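Local atomic coordinates of Csc2 (Thermofilum pendens, PDB entry 4TXD), a protein that binds zinc and, as a Cas7-family protein of the type I-D CRISPR system, probably binds the guide RNA of the interference complex. Residues 78-83 / 87-92; 187-192 / 360-365; 23-28 / 253-258. One frame throughout, in Å; residues are numbered along the deposited sequence. Where two conformers were deposited one is given.

Contact 1: residues 78-83 / 87-92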
ATOM      1  N   THR A  78     -18.848  -0.167   9.846  1.00 18.93           N
ATOM      2  CA  THR A  78     -18.354   0.322  11.119  1.00 19.64           C
ATOM      3  C   THR A  78     -19.047   1.637  11.460  1.00 23.73           C
ATOM      4  O   THR A  78     -19.610   2.290  10.594  1.00 20.51           O
ATOM      5  CB  THR A  78     -16.820   0.517  11.091  1.00 20.73           C
ATOM      6  OG1 THR A  78     -16.340   0.689  12.426  1.00 24.68           O
ATOM      7  CG2 THR A  78     -16.429   1.747  10.234  1.00 19.75           C
ATOM      8  N   THR A  79     -19.003   2.030  12.726  1.00 21.79           N
ATOM      9  CA  THR A  79     -19.734   3.220  13.161  1.00 22.66           C
ATOM     10  C   THR A  79     -18.889   4.485  13.203  1.00 22.11           C
ATOM     11  O   THR A  79     -17.826   4.504  13.804  1.00 26.85           O
ATOM     12  CB  THR A  79     -20.338   3.003  14.571  1.00 35.06           C
ATOM     13  OG1 THR A  79     -21.235   1.893  14.523  1.00 36.26           O
ATOM     14  CG2 THR A  79     -21.083   4.258  15.059  1.00 23.62           C
ATOM     15  N   LEU A  80     -19.385   5.544  12.604  1.00 18.82           N
ATOM     16  CA  LEU A  80     -18.817   6.848  12.749  1.00 19.91           C
ATOM     17  C   LEU A  80     -19.645   7.627  13.749  1.00 24.24           C
ATOM     18  O   LEU A  80     -20.793   7.794  13.550  1.00 24.28           O
ATOM     19  CB  LEU A  80     -18.891   7.614  11.448  1.00 28.12           C
ATOM     20  CG  LEU A  80     -17.983   7.362  10.279  1.00 31.97           C
ATOM     21  CD1 LEU A  80     -18.336   8.341   9.185  1.00 21.99           C
ATOM     22  CD2 LEU A  80     -16.549   7.511  10.683  1.00 28.01           C
ATOM     23  N   GLU A  81     -19.024   8.078  14.817  1.00 25.13           N
ATOM     24  CA  GLU A  81     -19.655   8.983  15.762  1.00 26.74           C
ATOM     25  C   GLU A  81     -19.290  10.405  15.389  1.00 36.49           C
ATOM     26  O   GLU A  81     -18.120  10.714  15.145  1.00 31.52           O
ATOM     27  CB  GLU A  81     -19.219   8.678  17.193  1.00 27.98           C
ATOM     28  CG  GLU A  81     -20.368   8.255  18.085  1.00 58.08           C
ATOM     29  CD  GLU A  81     -20.212   6.843  18.596  1.00 70.08           C
ATOM     30  OE1 GLU A  81     -19.089   6.490  19.016  1.00 62.48           O
ATOM     31  OE2 GLU A  81     -21.209   6.089  18.574  1.00 70.16           O
ATOM     32  N   TYR A  82     -20.296  11.267  15.319  1.00 25.62           N
ATOM     33  CA  TYR A  82     -20.078  12.658  14.940  1.00 31.25           C
ATOM     34  C   TYR A  82     -21.083  13.555  15.664  1.00 30.81           C
ATOM     35  O   TYR A  82     -21.845  13.076  16.513  1.00 31.74           O
ATOM     36  CB  TYR A  82     -20.172  12.825  13.424  1.00 28.47           C
ATOM     37  CG  TYR A  82     -21.538  12.543  12.818  1.00 30.94           C
ATOM     38  CD1 TYR A  82     -22.007  11.242  12.664  1.00 23.34           C
ATOM     39  CD2 TYR A  82     -22.338  13.582  12.360  1.00 32.96           C
ATOM     40  CE1 TYR A  82     -23.245  10.984  12.097  1.00 25.69           C
ATOM     41  CE2 TYR A  82     -23.576  13.338  11.779  1.00 35.00           C
ATOM     42  CZ  TYR A  82     -24.032  12.041  11.652  1.00 29.07           C
ATOM     43  OH  TYR A  82     -25.268  11.802  11.076  1.00 29.13           O
ATOM     44  N   SER A  83     -21.068  14.847  15.347  1.00 41.09           N
ATOM     45  CA  SER A  83     -21.834  15.831  16.114  1.00 55.29           C
ATOM     46  C   SER A  83     -23.337  15.566  16.063  1.00 37.78           C
ATOM     47  O   SER A  83     -24.035  15.676  17.073  1.00 51.90           O
ATOM     48  CB  SER A  83     -21.546  17.248  15.610  1.00 49.61           C
ATOM     49  OG  SER A  83     -22.016  17.407  14.281  1.00 63.59           O
ATOM     50  N   MET A  87     -23.543   6.954  12.604  1.00 19.05           N
ATOM     51  CA  MET A  87     -23.970   6.207  11.402  1.00 21.55           C
ATOM     52  C   MET A  87     -23.005   5.058  11.079  1.00 22.47           C
ATOM     53  O   MET A  87     -21.782   5.221  11.132  1.00 21.88           O
ATOM     54  CB  MET A  87     -24.119   7.134  10.173  1.00 29.25           C
ATOM     55  CG  MET A  87     -22.891   7.926   9.736  1.00 31.29           C
ATOM     56  SD  MET A  87     -23.075   8.751   8.091  1.00 32.87           S
ATOM     57  CE  MET A  87     -24.313  10.017   8.433  1.00 39.19           C
ATOM     58  N   GLU A  88     -23.557   3.929  10.742  1.00 21.58           N
ATOM     59  CA  GLU A  88     -22.755   2.833  10.331  1.00 21.14           C
ATOM     60  C   GLU A  88     -22.492   2.953   8.835  1.00 19.27           C
ATOM     61  O   GLU A  88     -23.382   3.160   8.088  1.00 18.47           O
ATOM     62  CB  GLU A  88     -23.355   1.542  10.824  1.00 28.89           C
ATOM     63  CG  GLU A  88     -23.798   0.530   9.840  1.00 55.42           C
ATOM     64  CD  GLU A  88     -24.952  -0.323  10.381  1.00 78.33           C
ATOM     65  OE1 GLU A  88     -26.008  -0.326   9.728  1.00 46.21           O
ATOM     66  OE2 GLU A  88     -24.796  -0.940  11.448  1.00 75.26           O
ATOM     67  N   VAL A  89     -21.219   2.916   8.477  1.00 18.71           N
ATOM     68  CA  VAL A  89     -20.802   3.163   7.102  1.00 17.53           C
ATOM     69  C   VAL A  89     -19.934   2.007   6.629  1.00 15.21           C
ATOM     70  O   VAL A  89     -19.317   1.315   7.439  1.00 17.02           O
ATOM     71  CB  VAL A  89     -19.992   4.483   6.970  1.00 17.29           C
ATOM     72  CG1 VAL A  89     -20.855   5.702   7.335  1.00 20.41           C
ATOM     73  CG2 VAL A  89     -18.722   4.427   7.831  1.00 19.81           C
ATOM     74  N   PRO A  90     -19.850   1.821   5.313  1.00 16.26           N
ATOM     75  CA  PRO A  90     -18.886   0.854   4.776  1.00 16.19           C
ATOM     76  C   PRO A  90     -17.458   1.240   5.120  1.00 18.90           C
ATOM     77  O   PRO A  90     -17.120   2.423   5.222  1.00 16.66           O
ATOM     78  CB  PRO A  90     -19.100   0.924   3.252  1.00 16.43           C
ATOM     79  CG  PRO A  90     -20.374   1.623   3.054  1.00 22.34           C
ATOM     80  CD  PRO A  90     -20.691   2.433   4.274  1.00 15.18           C
ATOM     81  N   VAL A  91     -16.618   0.229   5.278  1.00 14.95           N
ATOM     82  CA  VAL A  91     -15.217   0.457   5.597  1.00 17.22           C
ATOM     83  C   VAL A  91     -14.354  -0.533   4.826  1.00 18.58           C
ATOM     84  O   VAL A  91     -14.749  -1.690   4.604  1.00 18.66           O
ATOM     85  CB  VAL A  91     -14.967   0.333   7.123  1.00 18.27           C
ATOM     86  CG1 VAL A  91     -15.373  -1.042   7.612  1.00 16.53           C
ATOM     87  CG2 VAL A  91     -13.510   0.615   7.470  1.00 16.19           C
ATOM     88  N   ILE A  92     -13.201  -0.064   4.371  1.00 18.26           N
ATOM     89  CA  ILE A  92     -12.219  -0.931   3.745  1.00 16.07           C
ATOM     90  C   ILE A  92     -11.127  -1.176   4.771  1.00 16.88           C
ATOM     91  O   ILE A  92     -10.355  -0.276   5.090  1.00 18.23           O
ATOM     92  CB  ILE A  92     -11.625  -0.304   2.461  1.00 16.66           C
ATOM     93  CG1 ILE A  92     -12.743   0.133   1.513  1.00 17.87           C
ATOM     94  CG2 ILE A  92     -10.680  -1.293   1.772  1.00 16.58           C
ATOM     95  CD1 ILE A  92     -12.246   0.941   0.311  1.00 21.39           C
TER

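Contact 2: residues 187-192 / 360-365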
ATOM      1  N   GLY A 187      18.477 -21.532   6.834  1.00 30.40           N
ATOM      2  CA  GLY A 187      18.267 -22.844   7.436  1.00 30.25           C
ATOM      3  C   GLY A 187      18.041 -22.724   8.936  1.00 27.65           C
ATOM      4  O   GLY A 187      18.811 -22.063   9.632  1.00 26.00           O
ATOM      5  N   GLY A 188      16.967 -23.336   9.424  1.00 24.68           N
ATOM      6  CA  GLY A 188      16.620 -23.258  10.831  1.00 26.79           C
ATOM      7  C   GLY A 188      16.134 -21.887  11.283  1.00 29.08           C
ATOM      8  O   GLY A 188      16.092 -21.612  12.477  1.00 23.25           O
ATOM      9  N   LEU A 189      15.761 -21.028  10.335  1.00 24.95           N
ATOM     10  CA  LEU A 189      15.384 -19.654  10.667  1.00 23.58           C
ATOM     11  C   LEU A 189      14.069 -19.222  10.023  1.00 26.34           C
ATOM     12  O   LEU A 189      13.764 -19.620   8.902  1.00 23.13           O
ATOM     13  CB  LEU A 189      16.471 -18.687  10.231  1.00 19.67           C
ATOM     14  CG  LEU A 189      17.819 -18.738  10.959  1.00 18.05           C
ATOM     15  CD1 LEU A 189      18.787 -17.720  10.339  1.00 22.19           C
ATOM     16  CD2 LEU A 189      17.627 -18.491  12.466  1.00 22.33           C
ATOM     17  N   SER A 190      13.309 -18.396  10.737  1.00 25.79           N
ATOM     18  CA  SER A 190      12.142 -17.729  10.161  1.00 23.84           C
ATOM     19  C   SER A 190      12.364 -16.239  10.211  1.00 17.82           C
ATOM     20  O   SER A 190      12.489 -15.654  11.289  1.00 20.64           O
ATOM     21  CB  SER A 190      10.854 -18.106  10.900  1.00 26.67           C
ATOM     22  OG  SER A 190      10.603 -19.480  10.757  1.00 30.98           O
ATOM     23  N   ILE A 191      12.432 -15.630   9.037  1.00 19.43           N
ATOM     24  CA  ILE A 191      12.787 -14.229   8.936  1.00 17.82           C
ATOM     25  C   ILE A 191      11.556 -13.445   8.490  1.00 24.64           C
ATOM     26  O   ILE A 191      10.989 -13.723   7.433  1.00 27.38           O
ATOM     27  CB  ILE A 191      13.953 -14.012   7.945  1.00 22.21           C
ATOM     28  CG1 ILE A 191      15.160 -14.873   8.339  1.00 23.91           C
ATOM     29  CG2 ILE A 191      14.316 -12.550   7.867  1.00 23.95           C
ATOM     30  CD1 ILE A 191      15.666 -14.630   9.763  1.00 21.76           C
ATOM     31  N   GLY A 192      11.145 -12.477   9.298  1.00 24.63           N
ATOM     32  CA  GLY A 192       9.950 -11.706   8.988  1.00 24.43           C
ATOM     33  C   GLY A 192      10.280 -10.295   8.550  1.00 27.30           C
ATOM     34  O   GLY A 192      11.058  -9.598   9.191  1.00 23.85           O
ATOM     35  N   LYS A 360      22.506  -9.412   5.710  1.00 23.87           N
ATOM     36  CA  LYS A 360      23.597  -9.084   6.600  1.00 26.33           C
ATOM     37  C   LYS A 360      23.158  -9.029   8.062  1.00 32.51           C
ATOM     38  O   LYS A 360      23.830  -9.518   8.916  1.00 26.27           O
ATOM     39  CB  LYS A 360      24.251  -7.784   6.212  1.00 28.80           C
ATOM     40  CG  LYS A 360      25.479  -7.454   7.019  1.00 35.27           C
ATOM     41  CD  LYS A 360      25.958  -6.045   6.745  1.00 62.74           C
ATOM     42  CE  LYS A 360      26.994  -5.552   7.735  1.00 58.59           C
ATOM     43  NZ  LYS A 360      28.224  -5.152   7.014  1.00 80.91           N
ATOM     44  N   TRP A 361      22.012  -8.428   8.312  1.00 25.31           N
ATOM     45  CA  TRP A 361      21.475  -8.354   9.671  1.00 23.05           C
ATOM     46  C   TRP A 361      21.225  -9.744  10.259  1.00 26.79           C
ATOM     47  O   TRP A 361      21.545 -10.000  11.434  1.00 24.98           O
ATOM     48  CB  TRP A 361      20.178  -7.538   9.691  1.00 24.73           C
ATOM     49  CG  TRP A 361      19.514  -7.462  11.057  1.00 21.70           C
ATOM     50  CD1 TRP A 361      19.796  -6.580  12.061  1.00 24.55           C
ATOM     51  CD2 TRP A 361      18.442  -8.289  11.536  1.00 20.99           C
ATOM     52  NE1 TRP A 361      18.976  -6.819  13.154  1.00 24.31           N
ATOM     53  CE2 TRP A 361      18.134  -7.862  12.848  1.00 23.03           C
ATOM     54  CE3 TRP A 361      17.725  -9.364  10.985  1.00 20.20           C
ATOM     55  CZ2 TRP A 361      17.133  -8.469  13.623  1.00 25.66           C
ATOM     56  CZ3 TRP A 361      16.720  -9.961  11.751  1.00 23.89           C
ATOM     57  CH2 TRP A 361      16.433  -9.506  13.055  1.00 21.86           C
ATOM     58  N   VAL A 362      20.640 -10.627   9.451  1.00 21.27           N
ATOM     59  CA  VAL A 362      20.347 -11.989   9.873  1.00 26.48           C
ATOM     60  C   VAL A 362      21.648 -12.691  10.267  1.00 28.18           C
ATOM     61  O   VAL A 362      21.730 -13.329  11.325  1.00 23.73           O
ATOM     62  CB  VAL A 362      19.618 -12.797   8.752  1.00 24.44           C
ATOM     63  CG1 VAL A 362      19.675 -14.306   9.025  1.00 20.16           C
ATOM     64  CG2 VAL A 362      18.173 -12.333   8.604  1.00 18.06           C
ATOM     65  N   GLU A 363      22.669 -12.560   9.421  1.00 27.09           N
ATOM     66  CA  GLU A 363      23.962 -13.181   9.699  0.58 32.97           C
ATOM     67  C   GLU A 363      24.624 -12.589  10.943  1.00 30.26           C
ATOM     68  O   GLU A 363      25.231 -13.309  11.732  1.00 27.60           O
ATOM     69  CB  GLU A 363      24.891 -13.050   8.488  0.58 30.00           C
ATOM     70  CG  GLU A 363      24.519 -13.980   7.342  0.58 35.96           C
ATOM     71  CD  GLU A 363      25.244 -13.657   6.042  0.58 36.78           C
ATOM     72  OE1 GLU A 363      25.807 -12.548   5.922  0.58 40.70           O
ATOM     73  OE2 GLU A 363      25.237 -14.515   5.136  0.58 31.14           O
ATOM     74  N   GLU A 364      24.505 -11.279  11.129  1.00 24.42           N
ATOM     75  CA  GLU A 364      25.164 -10.654  12.270  1.00 28.02           C
ATOM     76  C   GLU A 364      24.443 -10.826  13.614  1.00 34.94           C
ATOM     77  O   GLU A 364      25.063 -10.662  14.666  1.00 26.78           O
ATOM     78  CB  GLU A 364      25.382  -9.167  11.996  1.00 28.38           C
ATOM     79  CG  GLU A 364      26.376  -8.929  10.878  1.00 43.68           C
ATOM     80  CD  GLU A 364      26.730  -7.471  10.718  1.00 55.06           C
ATOM     81  OE1 GLU A 364      25.921  -6.615  11.136  1.00 46.56           O
ATOM     82  OE2 GLU A 364      27.823  -7.186  10.187  1.00 71.47           O
ATOM     83  N   LEU A 365      23.155 -11.152  13.590  1.00 21.93           N
ATOM     84  CA  LEU A 365      22.388 -11.266  14.830  1.00 21.63           C
ATOM     85  C   LEU A 365      22.015 -12.703  15.201  1.00 21.40           C
ATOM     86  O   LEU A 365      21.425 -12.934  16.268  1.00 26.27           O
ATOM     87  CB  LEU A 365      21.106 -10.416  14.753  1.00 21.76           C
ATOM     88  CG  LEU A 365      21.173  -8.929  15.153  1.00 25.25           C
ATOM     89  CD1 LEU A 365      21.512  -8.778  16.637  1.00 30.31           C
ATOM     90  CD2 LEU A 365      22.182  -8.160  14.300  1.00 29.09           C
TER

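Contact 3: residues 23-28 / 253-258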
ATOM      1  N   ASP A  23      14.344  15.019 -10.747  1.00 68.04           N
ATOM      2  CA  ASP A  23      14.071  15.128  -9.330  1.00 59.54           C
ATOM      3  C   ASP A  23      12.575  15.117  -9.004  1.00 62.42           C
ATOM      4  O   ASP A  23      12.026  16.140  -8.703  1.00 68.12           O
ATOM      5  CB  ASP A  23      14.714  16.399  -8.801  1.00 50.19           C
ATOM      6  CG  ASP A  23      14.652  16.508  -7.309  1.00 64.49           C
ATOM      7  OD1 ASP A  23      15.142  17.495  -6.753  1.00 61.16           O
ATOM      8  OD2 ASP A  23      14.105  15.626  -6.673  1.00 66.99           O
ATOM      9  N   VAL A  24      11.929  13.959  -9.056  1.00 54.82           N
ATOM     10  CA  VAL A  24      10.470  13.843  -8.967  1.00 56.05           C
ATOM     11  C   VAL A  24       9.893  14.500  -7.707  1.00 44.47           C
ATOM     12  O   VAL A  24       8.807  15.077  -7.748  1.00 46.73           O
ATOM     13  CB  VAL A  24      10.017  12.366  -9.019  1.00 52.14           C
ATOM     14  CG1 VAL A  24       8.509  12.264  -8.894  1.00 49.27           C
ATOM     15  CG2 VAL A  24      10.465  11.714 -10.314  1.00 52.00           C
ATOM     16  N   LEU A  25      10.606  14.448  -6.609  1.00 42.07           N
ATOM     17  CA  LEU A  25      10.141  15.137  -5.434  1.00 41.11           C
ATOM     18  C   LEU A  25      10.013  16.626  -5.689  1.00 51.46           C
ATOM     19  O   LEU A  25       9.084  17.247  -5.263  1.00 40.93           O
ATOM     20  CB  LEU A  25      11.056  14.890  -4.259  1.00 42.18           C
ATOM     21  CG  LEU A  25      11.064  13.508  -3.631  1.00 48.38           C
ATOM     22  CD1 LEU A  25      11.813  13.513  -2.329  1.00 45.02           C
ATOM     23  CD2 LEU A  25       9.668  12.976  -3.431  1.00 40.55           C
ATOM     24  N   ALA A  26      10.980  17.199  -6.375  1.00 54.75           N
ATOM     25  CA  ALA A  26      10.937  18.635  -6.646  1.00 52.17           C
ATOM     26  C   ALA A  26       9.822  18.972  -7.630  1.00 45.81           C
ATOM     27  O   ALA A  26       9.203  20.033  -7.535  1.00 49.62           O
ATOM     28  CB  ALA A  26      12.274  19.117  -7.177  1.00 41.19           C
ATOM     29  N   GLU A  27       9.581  18.067  -8.577  1.00 35.16           N
ATOM     30  CA  GLU A  27       8.511  18.229  -9.555  1.00 46.21           C
ATOM     31  C   GLU A  27       7.152  18.288  -8.867  1.00 60.57           C
ATOM     32  O   GLU A  27       6.289  19.091  -9.228  1.00 58.92           O
ATOM     33  CB  GLU A  27       8.542  17.089 -10.572  1.00 45.29           C
ATOM     34  CG  GLU A  27       9.870  16.984 -11.305  1.00 66.83           C
ATOM     35  CD  GLU A  27       9.817  16.064 -12.510  1.00 68.40           C
ATOM     36  OE1 GLU A  27      10.889  15.781 -13.083  1.00 69.13           O
ATOM     37  OE2 GLU A  27       8.707  15.629 -12.885  1.00 78.13           O
ATOM     38  N   LEU A  28       6.971  17.423  -7.876  1.00 50.79           N
ATOM     39  CA  LEU A  28       5.821  17.498  -6.990  1.00 48.95           C
ATOM     40  C   LEU A  28       6.205  18.521  -5.930  1.00 47.12           C
ATOM     41  O   LEU A  28       7.311  19.026  -5.949  1.00 56.23           O
ATOM     42  CB  LEU A  28       5.500  16.118  -6.415  1.00 40.14           C
ATOM     43  CG  LEU A  28       5.565  15.055  -7.526  1.00 35.37           C
ATOM     44  CD1 LEU A  28       5.541  13.633  -7.005  1.00 46.46           C
ATOM     45  CD2 LEU A  28       4.430  15.268  -8.518  1.00 46.89           C
ATOM     46  N   PRO A 253      12.719   6.482  -3.880  1.00 27.99           N
ATOM     47  CA  PRO A 253      11.931   5.754  -4.880  1.00 23.85           C
ATOM     48  C   PRO A 253      10.885   4.800  -4.295  1.00 32.67           C
ATOM     49  O   PRO A 253       9.884   4.496  -4.954  1.00 24.40           O
ATOM     50  CB  PRO A 253      12.986   4.964  -5.666  1.00 28.53           C
ATOM     51  CG  PRO A 253      14.170   4.907  -4.791  1.00 24.23           C
ATOM     52  CD  PRO A 253      14.153   6.136  -3.943  1.00 31.19           C
ATOM     53  N   GLU A 254      11.124   4.310  -3.086  1.00 27.98           N
ATOM     54  CA  GLU A 254      10.140   3.459  -2.429  1.00 24.02           C
ATOM     55  C   GLU A 254       8.886   4.283  -2.100  1.00 23.20           C
ATOM     56  O   GLU A 254       7.752   3.853  -2.363  1.00 25.32           O
ATOM     57  CB  GLU A 254      10.748   2.829  -1.178  1.00 23.90           C
ATOM     58  CG  GLU A 254      11.819   1.789  -1.514  1.00 23.92           C
ATOM     59  CD  GLU A 254      12.615   1.327  -0.299  1.00 26.08           C
ATOM     60  OE1 GLU A 254      12.386   1.829   0.821  1.00 24.22           O
ATOM     61  OE2 GLU A 254      13.482   0.455  -0.483  1.00 28.70           O
ATOM     62  N   LEU A 255       9.105   5.468  -1.550  1.00 20.95           N
ATOM     63  CA  LEU A 255       8.018   6.382  -1.249  1.00 27.63           C
ATOM     64  C   LEU A 255       7.218   6.758  -2.491  1.00 33.11           C
ATOM     65  O   LEU A 255       5.991   6.666  -2.502  1.00 24.75           O
ATOM     66  CB  LEU A 255       8.541   7.655  -0.595  1.00 28.86           C
ATOM     67  CG  LEU A 255       7.425   8.706  -0.508  1.00 35.00           C
ATOM     68  CD1 LEU A 255       6.794   8.689   0.861  1.00 31.25           C
ATOM     69  CD2 LEU A 255       7.928  10.078  -0.851  1.00 37.73           C
ATOM     70  N   VAL A 256       7.915   7.197  -3.533  1.00 28.66           N
ATOM     71  CA  VAL A 256       7.231   7.637  -4.740  1.00 26.22           C
ATOM     72  C   VAL A 256       6.498   6.488  -5.403  1.00 26.39           C
ATOM     73  O   VAL A 256       5.354   6.652  -5.838  1.00 24.45           O
ATOM     74  CB  VAL A 256       8.203   8.287  -5.744  1.00 27.42           C
ATOM     75  CG1 VAL A 256       7.467   8.607  -7.056  1.00 27.26           C
ATOM     76  CG2 VAL A 256       8.804   9.546  -5.126  1.00 25.60           C
ATOM     77  N   ALA A 257       7.132   5.316  -5.467  1.00 23.77           N
ATOM     78  CA  ALA A 257       6.469   4.150  -6.051  1.00 22.71           C
ATOM     79  C   ALA A 257       5.247   3.724  -5.226  1.00 21.75           C
ATOM     80  O   ALA A 257       4.268   3.216  -5.775  1.00 20.00           O
ATOM     81  CB  ALA A 257       7.447   2.979  -6.185  1.00 25.39           C
ATOM     82  N   THR A 258       5.312   3.921  -3.912  1.00 23.30           N
ATOM     83  CA  THR A 258       4.178   3.556  -3.068  1.00 23.84           C
ATOM     84  C   THR A 258       3.014   4.512  -3.350  1.00 19.74           C
ATOM     85  O   THR A 258       1.889   4.070  -3.583  1.00 20.79           O
ATOM     86  CB  THR A 258       4.575   3.559  -1.579  1.00 28.30           C
ATOM     87  OG1 THR A 258       5.531   2.515  -1.371  1.00 26.37           O
ATOM     88  CG2 THR A 258       3.368   3.304  -0.669  1.00 24.83           C
TER

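Contact 1: residues 78-83 / 87-92
Four backbone hydrogen bonds join residues 78-82 to 87-92, and they come in two reciprocal pairs. Thr78 and Val89 exchange one pair: Val89 N donates a hydrogen bond to Thr78 O at 2.7 Å, and Thr78 N is bonded to Val89 O, 2.9 Å away. Leu80 and Met87 exchange the other, in which Leu80 N reaches Met87 O at 2.8 Å. Between them Thr79 and Glu88 form a non-hydrogen-bonded pair, and here the backbones come close enough for a CA-H...O contact from Glu88 CA to Thr78 O, 3.2 Å.

The side chains sort by face. On the side of Thr78, Leu80, Met87 and Val89, Leu80 CG rests at 3.9 Å from Val89 CG2, the two side chains crossing at about a right angle. Farther along, Thr78 CG2 packs on Val91 CB at 3.7 Å; with OG1 anti to the backbone N (chi1 -166°), it is the methyl that is presented to the valine. Met87 bends at chi3 (68°), which carries its methyl to the phenol end of Tyr82, with CE 3.3 Å from OH. The sulfur, Met87 SD, lies 5.5 Å from the centroid of the Tyr82 ring and oblique to it, a Met-aromatic contact.

Glu88 heads away from the hairpin on the other face, where OE1 forms a salt bridge with Arg207. Thr78 and Val91 both touch Phe203 of the neighbouring strand 197-204, to which Pro90 and Ile92 are hydrogen-bonded through their backbones. The whole is an antiparallel beta hairpin at the border of the central sheet, 77-82 being an outermost strand of the RRM-like domain characteristic of Cas7 proteins.

Contact 2: residues 187-192 / 360-365
A small, wholly apolar contact joins the chain around Leu189 and Ile191 to the last turns of the long helix 343-365, with Val362 as the sole helical residue that touches. Its CG1 chiefly meets Leu189 CD1, tip to tip at 3.8 Å, and also comes within 4.1 Å of Ile191 CD1. The other methyl, Val362 CG2, faces Ile191 CD1 at 3.6 Å and lies 3.9 Å from both CG1 and CG2 of the same isoleucine. The valine is set with CG1 anti to its own N (chi1 163°), a rotation that turns both methyls toward these neighbours. Ile191 lies in the short strand that pairs antiparallel with 176-178 in a two-stranded sheet, its backbone bonded to Leu178. The contact does not reach the zinc site: the Ile191 side chain is about 14 Å from the zinc ion. Replacing Ile191 by an alanine would probably leave Val362 CG2 without its main neighbour and open a gap between strand and helix. Phe186 also touches both Ile191 and Val362, bringing an aromatic side chain to the same apolar group.

Contact 3: residues 23-28 / 253-258
Packing of the short N-terminal helix 24-27 against helix 252-263 brings the start of the chain onto a helix from its later half. On the short helix Leu25 contributes most: its CD2 methyl lies 3.9 Å from Val256 CG2, the side chains meeting at a slant, and 4.3 Å from Leu255 CD2, so that one methyl bears on two successive residues of the longer helix. Val256 is the main residue of the other side, and its second branch turns to the residue next to Leu25, with Val256 CG1 4.2 Å from Val24 CG1. A chi1 of 174° aims the fork of this valine at the short helix, CG2 on the Leu25 side and CG1 on the Val24 side. This is apolar helix-to-helix packing by methyl groups alone, made where a single turn of helix, with Asp23 at its N-cap position, is laid against a longer neighbour. Asp23 also forms a salt bridge with Arg34, and Leu25 packs in addition on Leu30 and Leu37, which ties the turn to the loop that follows it. Two more helices adjoin the pair, since Val24 touches Ala334 of helix 328-334 and Val256 touches Leu343 of helix 343-365.

How the contacts relate
The three contacts illustrate how a sheet border, a short strand and a terminal helix are secured separately within one chain. None touches another: contact 1 lies about 23 Å from contact 2 and 15 Å from contact 3, and contacts 2 and 3 are about 14 Å apart, all between nearest atoms. In sequence, contact 1 falls between the two halves of contact 3 and ends before contact 2 begins, whereas contacts 2 and 3 alternate. Helix 343-365 links the latter two, carrying Val362 in contact 2 and lending Leu343 to Val256 of contact 3. Contacts 1 and 3 lie away from the zinc site; contact 2 does not reach it, with Ile191 about 11 Å from Cys171, side chain to side chain.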